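Local coordinates for spondin-1 (Homo sapiens, PDB 2ZOU), which is a secreted extracellular-matrix glycoprotein whose reeler domain, a beta-sandwich, probably contributes to its role in cell adhesion, at residues Tyr35-Ser40 with Pro113-Gly118; Ala60-Arg65 with Asp72-Phe77. One frame throughout, in Å; residues are numbered along the deposited sequence.

Interaction 1 (Tyr35-Ser40 with Pro113-Gly118)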
ATOM      1  N   TYR A  35       5.688   3.685  13.577  1.00 12.33           N
ATOM      2  CA  TYR A  35       4.647   4.707  13.385  1.00 11.64           C
ATOM      3  C   TYR A  35       4.238   5.357  14.697  1.00 11.49           C
ATOM      4  O   TYR A  35       4.282   4.718  15.758  1.00 11.75           O
ATOM      5  CB  TYR A  35       3.409   4.171  12.631  1.00 11.29           C
ATOM      6  CG  TYR A  35       2.493   3.208  13.393  1.00  9.93           C
ATOM      7  CD1 TYR A  35       2.546   1.837  13.146  1.00 11.06           C
ATOM      8  CD2 TYR A  35       1.551   3.674  14.322  1.00  9.96           C
ATOM      9  CE1 TYR A  35       1.705   0.958  13.801  1.00 10.61           C
ATOM     10  CE2 TYR A  35       0.706   2.788  14.995  1.00 11.23           C
ATOM     11  CZ  TYR A  35       0.784   1.443  14.715  1.00 10.94           C
ATOM     12  OH  TYR A  35      -0.049   0.570  15.402  1.00 10.98           O
ATOM     13  N   LYS A  36       3.831   6.630  14.608  1.00 11.72           N
ATOM     14  CA  LYS A  36       3.250   7.362  15.732  1.00 12.49           C
ATOM     15  C   LYS A  36       1.769   7.582  15.411  1.00 12.22           C
ATOM     16  O   LYS A  36       1.450   8.176  14.367  1.00 11.72           O
ATOM     17  CB  LYS A  36       3.890   8.740  15.885  1.00 13.54           C
ATOM     18  CG  LYS A  36       5.369   8.778  16.196  1.00 15.81           C
ATOM     19  CD  LYS A  36       5.827  10.208  15.997  1.00 19.51           C
ATOM     20  CE  LYS A  36       7.234  10.425  16.453  1.00 20.92           C
ATOM     21  NZ  LYS A  36       7.538  11.871  16.341  1.00 20.31           N
ATOM     22  N   PRO A  37       0.868   7.129  16.309  1.00 12.63           N
ATOM     23  CA  PRO A  37      -0.567   7.298  16.125  1.00 12.56           C
ATOM     24  C   PRO A  37      -0.911   8.727  15.708  1.00 12.36           C
ATOM     25  O   PRO A  37      -0.436   9.688  16.312  1.00 12.91           O
ATOM     26  CB  PRO A  37      -1.135   6.970  17.508  1.00 13.05           C
ATOM     27  CG  PRO A  37      -0.180   5.956  18.028  1.00 12.88           C
ATOM     28  CD  PRO A  37       1.177   6.398  17.552  1.00 13.06           C
ATOM     29  N   GLY A  38      -1.712   8.850  14.652  1.00 12.01           N
ATOM     30  CA  GLY A  38      -2.169  10.155  14.190  1.00 11.91           C
ATOM     31  C   GLY A  38      -1.257  10.903  13.242  1.00 11.85           C
ATOM     32  O   GLY A  38      -1.667  11.902  12.671  1.00 13.51           O
ATOM     33  N   THR A  39      -0.018  10.441  13.106  1.00 11.84           N
ATOM     34  CA  THR A  39       0.904  11.031  12.155  1.00 11.47           C
ATOM     35  C   THR A  39       0.545  10.604  10.729  1.00 11.00           C
ATOM     36  O   THR A  39       0.231   9.430  10.482  1.00 10.60           O
ATOM     37  CB  THR A  39       2.346  10.659  12.506  1.00 12.21           C
ATOM     38  OG1 THR A  39       2.709  11.324  13.722  1.00 14.33           O
ATOM     39  CG2 THR A  39       3.305  11.091  11.405  1.00 12.70           C
ATOM     40  N   SER A  40       0.596  11.566   9.809  1.00 10.94           N
ATOM     41  CA  SER A  40       0.428  11.321   8.384  1.00 10.84           C
ATOM     42  C   SER A  40       1.781  10.992   7.746  1.00 11.29           C
ATOM     43  O   SER A  40       2.747  11.763   7.880  1.00 12.87           O
ATOM     44  CB  SER A  40      -0.178  12.535   7.683  0.65 11.63           C
ATOM     45  OG  SER A  40      -1.490  12.800   8.139  0.65 12.59           O
ATOM     46  N   PRO A 113      -2.722   4.537  12.843  1.00 10.35           N
ATOM     47  CA  PRO A 113      -3.835   4.226  13.748  1.00 10.83           C
ATOM     48  C   PRO A 113      -3.521   4.464  15.236  1.00 10.91           C
ATOM     49  O   PRO A 113      -2.370   4.711  15.584  1.00 10.66           O
ATOM     50  CB  PRO A 113      -4.054   2.735  13.492  1.00 11.91           C
ATOM     51  CG  PRO A 113      -2.677   2.223  13.185  1.00 10.89           C
ATOM     52  CD  PRO A 113      -2.046   3.314  12.351  1.00 10.08           C
ATOM     53  N   PRO A 114      -4.544   4.404  16.109  1.00 11.93           N
ATOM     54  CA  PRO A 114      -4.351   4.577  17.549  1.00 12.27           C
ATOM     55  C   PRO A 114      -3.371   3.593  18.192  1.00 12.79           C
ATOM     56  O   PRO A 114      -3.192   2.464  17.711  1.00 12.36           O
ATOM     57  CB  PRO A 114      -5.750   4.312  18.118  1.00 12.47           C
ATOM     58  CG  PRO A 114      -6.671   4.682  17.028  1.00 12.53           C
ATOM     59  CD  PRO A 114      -5.970   4.237  15.771  1.00 12.09           C
ATOM     60  N   ALA A 115      -2.782   4.022  19.310  1.00 13.94           N
ATOM     61  CA  ALA A 115      -1.886   3.175  20.078  1.00 14.40           C
ATOM     62  C   ALA A 115      -2.627   1.887  20.418  1.00 14.46           C
ATOM     63  O   ALA A 115      -3.827   1.919  20.723  1.00 14.82           O
ATOM     64  CB  ALA A 115      -1.457   3.881  21.352  1.00 15.05           C
ATOM     65  N   GLY A 116      -1.913   0.764  20.371  1.00 14.36           N
ATOM     66  CA  GLY A 116      -2.507  -0.541  20.651  1.00 14.27           C
ATOM     67  C   GLY A 116      -2.932  -1.295  19.403  1.00 13.85           C
ATOM     68  O   GLY A 116      -3.277  -2.466  19.464  1.00 14.43           O
ATOM     69  N   THR A 117      -2.887  -0.633  18.248  1.00 13.45           N
ATOM     70  CA  THR A 117      -3.251  -1.300  16.996  1.00 13.21           C
ATOM     71  C   THR A 117      -2.247  -2.393  16.624  1.00 13.10           C
ATOM     72  O   THR A 117      -2.594  -3.357  15.944  1.00 12.99           O
ATOM     73  CB  THR A 117      -3.423  -0.276  15.841  1.00 13.24           C
ATOM     74  OG1 THR A 117      -4.492   0.622  16.176  1.00 12.42           O
ATOM     75  CG2 THR A 117      -3.744  -0.974  14.509  1.00 13.89           C
ATOM     76  N   GLY A 118      -1.009  -2.230  17.080  1.00 12.43           N
ATOM     77  CA  GLY A 118       0.053  -3.185  16.811  1.00 12.30           C
ATOM     78  C   GLY A 118       0.721  -2.984  15.459  1.00 12.19           C
ATOM     79  O   GLY A 118       0.544  -1.966  14.775  1.00 12.01           O
TER

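Interaction 2 (Ala60-Arg65 with Asp72-Phe77). With EDO (1,2-ethanediol), chain C.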
ATOM      1  N   ALA A  60      -3.327  -1.500   3.907  1.00 10.09           N
ATOM      2  CA  ALA A  60      -2.606  -1.497   5.175  1.00 10.26           C
ATOM      3  C   ALA A  60      -3.342  -2.435   6.120  1.00 10.51           C
ATOM      4  O   ALA A  60      -4.504  -2.185   6.437  1.00 10.76           O
ATOM      5  CB  ALA A  60      -2.579  -0.097   5.752  1.00 10.84           C
ATOM      6  N   LEU A  61      -2.668  -3.495   6.561  1.00 10.33           N
ATOM      7  CA  LEU A  61      -3.294  -4.555   7.364  1.00 10.17           C
ATOM      8  C   LEU A  61      -2.636  -4.690   8.710  1.00 10.27           C
ATOM      9  O   LEU A  61      -1.414  -4.594   8.826  1.00 10.84           O
ATOM     10  CB  LEU A  61      -3.171  -5.899   6.651  1.00 11.09           C
ATOM     11  CG  LEU A  61      -3.851  -6.026   5.291  1.00 10.69           C
ATOM     12  CD1 LEU A  61      -3.676  -7.453   4.753  1.00 13.62           C
ATOM     13  CD2 LEU A  61      -5.338  -5.670   5.397  1.00 14.25           C
ATOM     14  N   ARG A  62      -3.429  -4.980   9.740  1.00  9.76           N
ATOM     15  CA  ARG A  62      -2.852  -5.461  10.969  1.00 10.64           C
ATOM     16  C   ARG A  62      -2.080  -6.723  10.621  1.00 10.88           C
ATOM     17  O   ARG A  62      -2.551  -7.537   9.816  1.00 11.67           O
ATOM     18  CB  ARG A  62      -3.968  -5.776  11.966  1.00 10.48           C
ATOM     19  CG  ARG A  62      -4.707  -4.524  12.430  1.00 12.01           C
ATOM     20  CD  ARG A  62      -5.547  -4.845  13.648  1.00 15.50           C
ATOM     21  NE  ARG A  62      -6.412  -3.736  14.030  1.00 18.74           N
ATOM     22  CZ  ARG A  62      -6.794  -3.493  15.282  1.00 20.08           C
ATOM     23  NH1 ARG A  62      -6.366  -4.263  16.274  1.00 22.38           N
ATOM     24  NH2 ARG A  62      -7.591  -2.467  15.547  1.00 22.29           N
ATOM     25  N   GLU A  63      -0.904  -6.893  11.209  1.00 11.63           N
ATOM     26  CA  GLU A  63      -0.106  -8.097  10.945  1.00 13.07           C
ATOM     27  C   GLU A  63      -0.863  -9.402  11.218  1.00 12.30           C
ATOM     28  O   GLU A  63      -1.665  -9.489  12.155  1.00 12.00           O
ATOM     29  CB  GLU A  63       1.199  -8.084  11.735  1.00 13.32           C
ATOM     30  CG  GLU A  63       2.261  -8.992  11.108  1.00 16.07           C
ATOM     31  CD  GLU A  63       3.621  -8.905  11.780  1.00 16.52           C
ATOM     32  OE1 GLU A  63       3.704  -8.347  12.901  1.00 21.86           O
ATOM     33  OE2 GLU A  63       4.599  -9.409  11.177  1.00 20.45           O
ATOM     34  N   ASN A  64      -0.586 -10.391  10.367  1.00 12.67           N
ATOM     35  CA  ASN A  64      -1.165 -11.736  10.438  1.00 13.44           C
ATOM     36  C   ASN A  64      -2.658 -11.811  10.184  1.00 13.76           C
ATOM     37  O   ASN A  64      -3.308 -12.779  10.593  1.00 14.19           O
ATOM     38  CB  ASN A  64      -0.834 -12.420  11.773  1.00 12.99           C
ATOM     39  CG  ASN A  64       0.649 -12.451  12.059  1.00 12.93           C
ATOM     40  OD1 ASN A  64       1.454 -12.776  11.190  1.00 14.34           O
ATOM     41  ND2 ASN A  64       1.015 -12.121  13.294  1.00 15.93           N
ATOM     42  N   ARG A  65      -3.193 -10.790   9.522  1.00 14.87           N
ATOM     43  CA  ARG A  65      -4.587 -10.781   9.087  1.00 15.66           C
ATOM     44  C   ARG A  65      -4.620 -10.839   7.574  1.00 16.36           C
ATOM     45  O   ARG A  65      -3.734 -10.296   6.920  1.00 16.19           O
ATOM     46  CB  ARG A  65      -5.312  -9.521   9.569  1.00 16.80           C
ATOM     47  CG  ARG A  65      -5.285  -9.314  11.070  1.00 17.36           C
ATOM     48  CD  ARG A  65      -6.246 -10.235  11.789  1.00 20.61           C
ATOM     49  NE  ARG A  65      -6.418  -9.812  13.175  1.00 23.33           N
ATOM     50  CZ  ARG A  65      -7.170  -8.782  13.564  1.00 24.84           C
ATOM     51  NH1 ARG A  65      -7.843  -8.062  12.677  1.00 24.54           N
ATOM     52  NH2 ARG A  65      -7.255  -8.477  14.854  1.00 25.26           N
ATOM     53  N   ASP A  72      -9.522  -5.738   9.917  1.00 11.12           N
ATOM     54  CA  ASP A  72      -8.142  -6.087   9.553  1.00 11.14           C
ATOM     55  C   ASP A  72      -7.365  -4.897   9.010  1.00 10.87           C
ATOM     56  O   ASP A  72      -6.141  -4.881   9.061  1.00 10.98           O
ATOM     57  CB  ASP A  72      -8.109  -7.137   8.446  1.00 10.37           C
ATOM     58  CG  ASP A  72      -8.693  -8.472   8.858  1.00 13.31           C
ATOM     59  OD1 ASP A  72      -8.909  -8.721  10.066  1.00 15.46           O
ATOM     60  OD2 ASP A  72      -8.944  -9.285   7.942  1.00 16.42           O
ATOM     61  N   HIS A  73      -8.080  -3.929   8.453  1.00 10.29           N
ATOM     62  CA  HIS A  73      -7.456  -2.788   7.799  1.00 10.50           C
ATOM     63  C   HIS A  73      -7.143  -1.687   8.796  1.00 11.24           C
ATOM     64  O   HIS A  73      -7.997  -1.284   9.579  1.00 12.27           O
ATOM     65  CB  HIS A  73      -8.362  -2.318   6.668  1.00 10.70           C
ATOM     66  CG  HIS A  73      -8.406  -3.277   5.522  1.00  9.78           C
ATOM     67  ND1 HIS A  73      -9.197  -4.408   5.507  1.00 13.62           N
ATOM     68  CD2 HIS A  73      -7.716  -3.280   4.359  1.00  9.27           C
ATOM     69  CE1 HIS A  73      -8.992  -5.062   4.373  1.00 11.10           C
ATOM     70  NE2 HIS A  73      -8.100  -4.397   3.662  1.00 13.77           N
ATOM     71  N   ALA A  74      -5.896  -1.230   8.781  1.00 10.95           N
ATOM     72  CA  ALA A  74      -5.378  -0.330   9.803  1.00 11.81           C
ATOM     73  C   ALA A  74      -5.094   1.057   9.228  1.00 11.59           C
ATOM     74  O   ALA A  74      -4.601   1.182   8.098  1.00 11.81           O
ATOM     75  CB  ALA A  74      -4.103  -0.911  10.379  1.00 12.38           C
ATOM     76  N   GLY A  75      -5.418   2.085  10.002  1.00 11.84           N
ATOM     77  CA  GLY A  75      -5.145   3.466   9.606  1.00 12.01           C
ATOM     78  C   GLY A  75      -6.115   3.948   8.550  1.00 12.60           C
ATOM     79  O   GLY A  75      -7.092   3.260   8.230  1.00 13.67           O
ATOM     80  N   THR A  76      -5.816   5.122   7.999  1.00 11.95           N
ATOM     81  CA  THR A  76      -6.674   5.800   7.042  1.00 12.84           C
ATOM     82  C   THR A  76      -5.807   6.323   5.899  1.00 12.34           C
ATOM     83  O   THR A  76      -4.887   7.114   6.110  1.00 13.34           O
ATOM     84  CB  THR A  76      -7.385   7.006   7.716  1.00 12.76           C
ATOM     85  OG1 THR A  76      -8.320   6.508   8.662  1.00 16.50           O
ATOM     86  CG2 THR A  76      -8.126   7.900   6.698  1.00 13.87           C
ATOM     87  N   PHE A  77      -6.084   5.870   4.687  1.00 11.78           N
ATOM     88  CA  PHE A  77      -5.475   6.486   3.526  1.00 11.28           C
ATOM     89  C   PHE A  77      -6.166   7.793   3.161  1.00 11.32           C
ATOM     90  O   PHE A  77      -7.377   7.949   3.343  1.00 10.54           O
ATOM     91  CB  PHE A  77      -5.495   5.553   2.329  1.00 11.59           C
ATOM     92  CG  PHE A  77      -4.590   4.376   2.467  1.00 11.12           C
ATOM     93  CD1 PHE A  77      -3.205   4.506   2.314  1.00 10.44           C
ATOM     94  CD2 PHE A  77      -5.122   3.115   2.714  1.00 12.08           C
ATOM     95  CE1 PHE A  77      -2.357   3.390   2.419  1.00 11.84           C
ATOM     96  CE2 PHE A  77      -4.286   2.000   2.824  1.00 12.81           C
ATOM     97  CZ  PHE A  77      -2.914   2.127   2.677  1.00 12.40           C
TER
HETATM   98  C1  EDO C   2      -7.811 -12.747   8.534  1.00 25.25           C
HETATM   99  O1  EDO C   2      -6.743 -13.250   9.337  1.00 24.83           O
HETATM  100  C2  EDO C   2      -8.735 -11.913   9.394  1.00 25.24           C
HETATM  101  O2  EDO C   2      -9.934 -11.631   8.682  1.00 26.87           O
HETATM  102  O   HOH W   1      -7.929  -2.067  12.325  1.00 33.18           O

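Interaction 1 (Tyr35-Ser40 with Pro113-Gly118)
Y35 reaches across to the other loop, one face of its ring against P113 and its hydroxyl ending on the backbone of G118. CG sits in the crowded position between the backbone N and the carbonyl carbon (chi1 72°), swinging the ring to P113-G118. Y35 OH donates to G118 O at 2.7 Å, in the carbonyl plane and on a lone pair, and this oxygen also lies in the ring plane. P113 crosses at about a right angle, its CD over one face and 4.2 Å from the centroid of the Y35 ring, a CH-pi contact displaced toward the rim. In the reeler beta-sandwich, segment 35-40 leads into strand 40-47 of one sheet, while 113-118 carries the chain from that sheet to the other; each holds a type II turn. P37 brings the two turns together: its CG lies 4.1 Å from A115 CB, and its CA makes a CA-H...O contact of 3.2 Å with P113 O, a buried oxygen without hydrogen-bond partner. An alanine at Y35 would probably loosen the junction, since the ring that packs on P113 and the bond to G118 would go. T117 OG1 and T117 N both grip P114 O, closing the second turn.

Interaction 2 (Ala60-Arg65 with Asp72-Phe77)
Two backbone bonds clamp L61 against H73, a single antiparallel bridge of the non-hydrogen-bonded kind. R62 N donates to D72 O at 2.8 Å, almost along the C=O axis, whereas A74 N reaches A60 O from above the carbonyl plane at 2.9 Å. Packing is tight at the A60 end. The methyl of A60 lies 3.8 Å from F77 CZ, A60 N meets the same ring at its edge, and W110 and V120 close in around the alanine. L61 and H73 run side by side in the same direction, so that L61 CD2 comes over one face of the imidazole, 3.6 Å from its centroid, in a CH-pi contact. Toward solvent-exposed R65 the contact turns polar, though its partner D72 stays buried. The R65 chain bends at chi2 (-76°) to bring NH1 to D72 OD1 at 2.9 Å, a salt bridge that uses the anti lone pair of OD1, with the guanidinium and carboxylate planes 61° apart. The other oxygen, OD2, accepts from K69 N and faces a 1,2-ethanediol, probably from the crystallisation liquor, whose O2 is 2.7 Å away. R62, partly exposed, extends alongside, and one water accepts from its NE and donates to H73 O, adding a water-mediated link between the two segments. Strand 55-62 belongs to one sheet and 76-79 to the other; the bridge holds the returning chain beside the end of the first strand just before it crosses over, a sheet-to-sheet connection within the beta-sandwich of the reeler domain.

Interactions 1 and 2 have centres about 11 Å apart, on the same side of the domain, and the second falls in sequence between the two halves of the first. Segment 113-118 joins them directly. P113 CB packs 3.8 Å from G75 N, and T117 CG2 lies 3.9 Å from R62 NE and 4.1 Å from A74 CB, so the loop that receives Y35 also touches segments 60-65 and 72-77. The C119-C145 disulfide ties in further: C145 shares a backbone hydrogen bond with Y35, and C119 one with E63. The ethanediol sits by interaction 2, near D72 and R65, and is also held by D68 and K69.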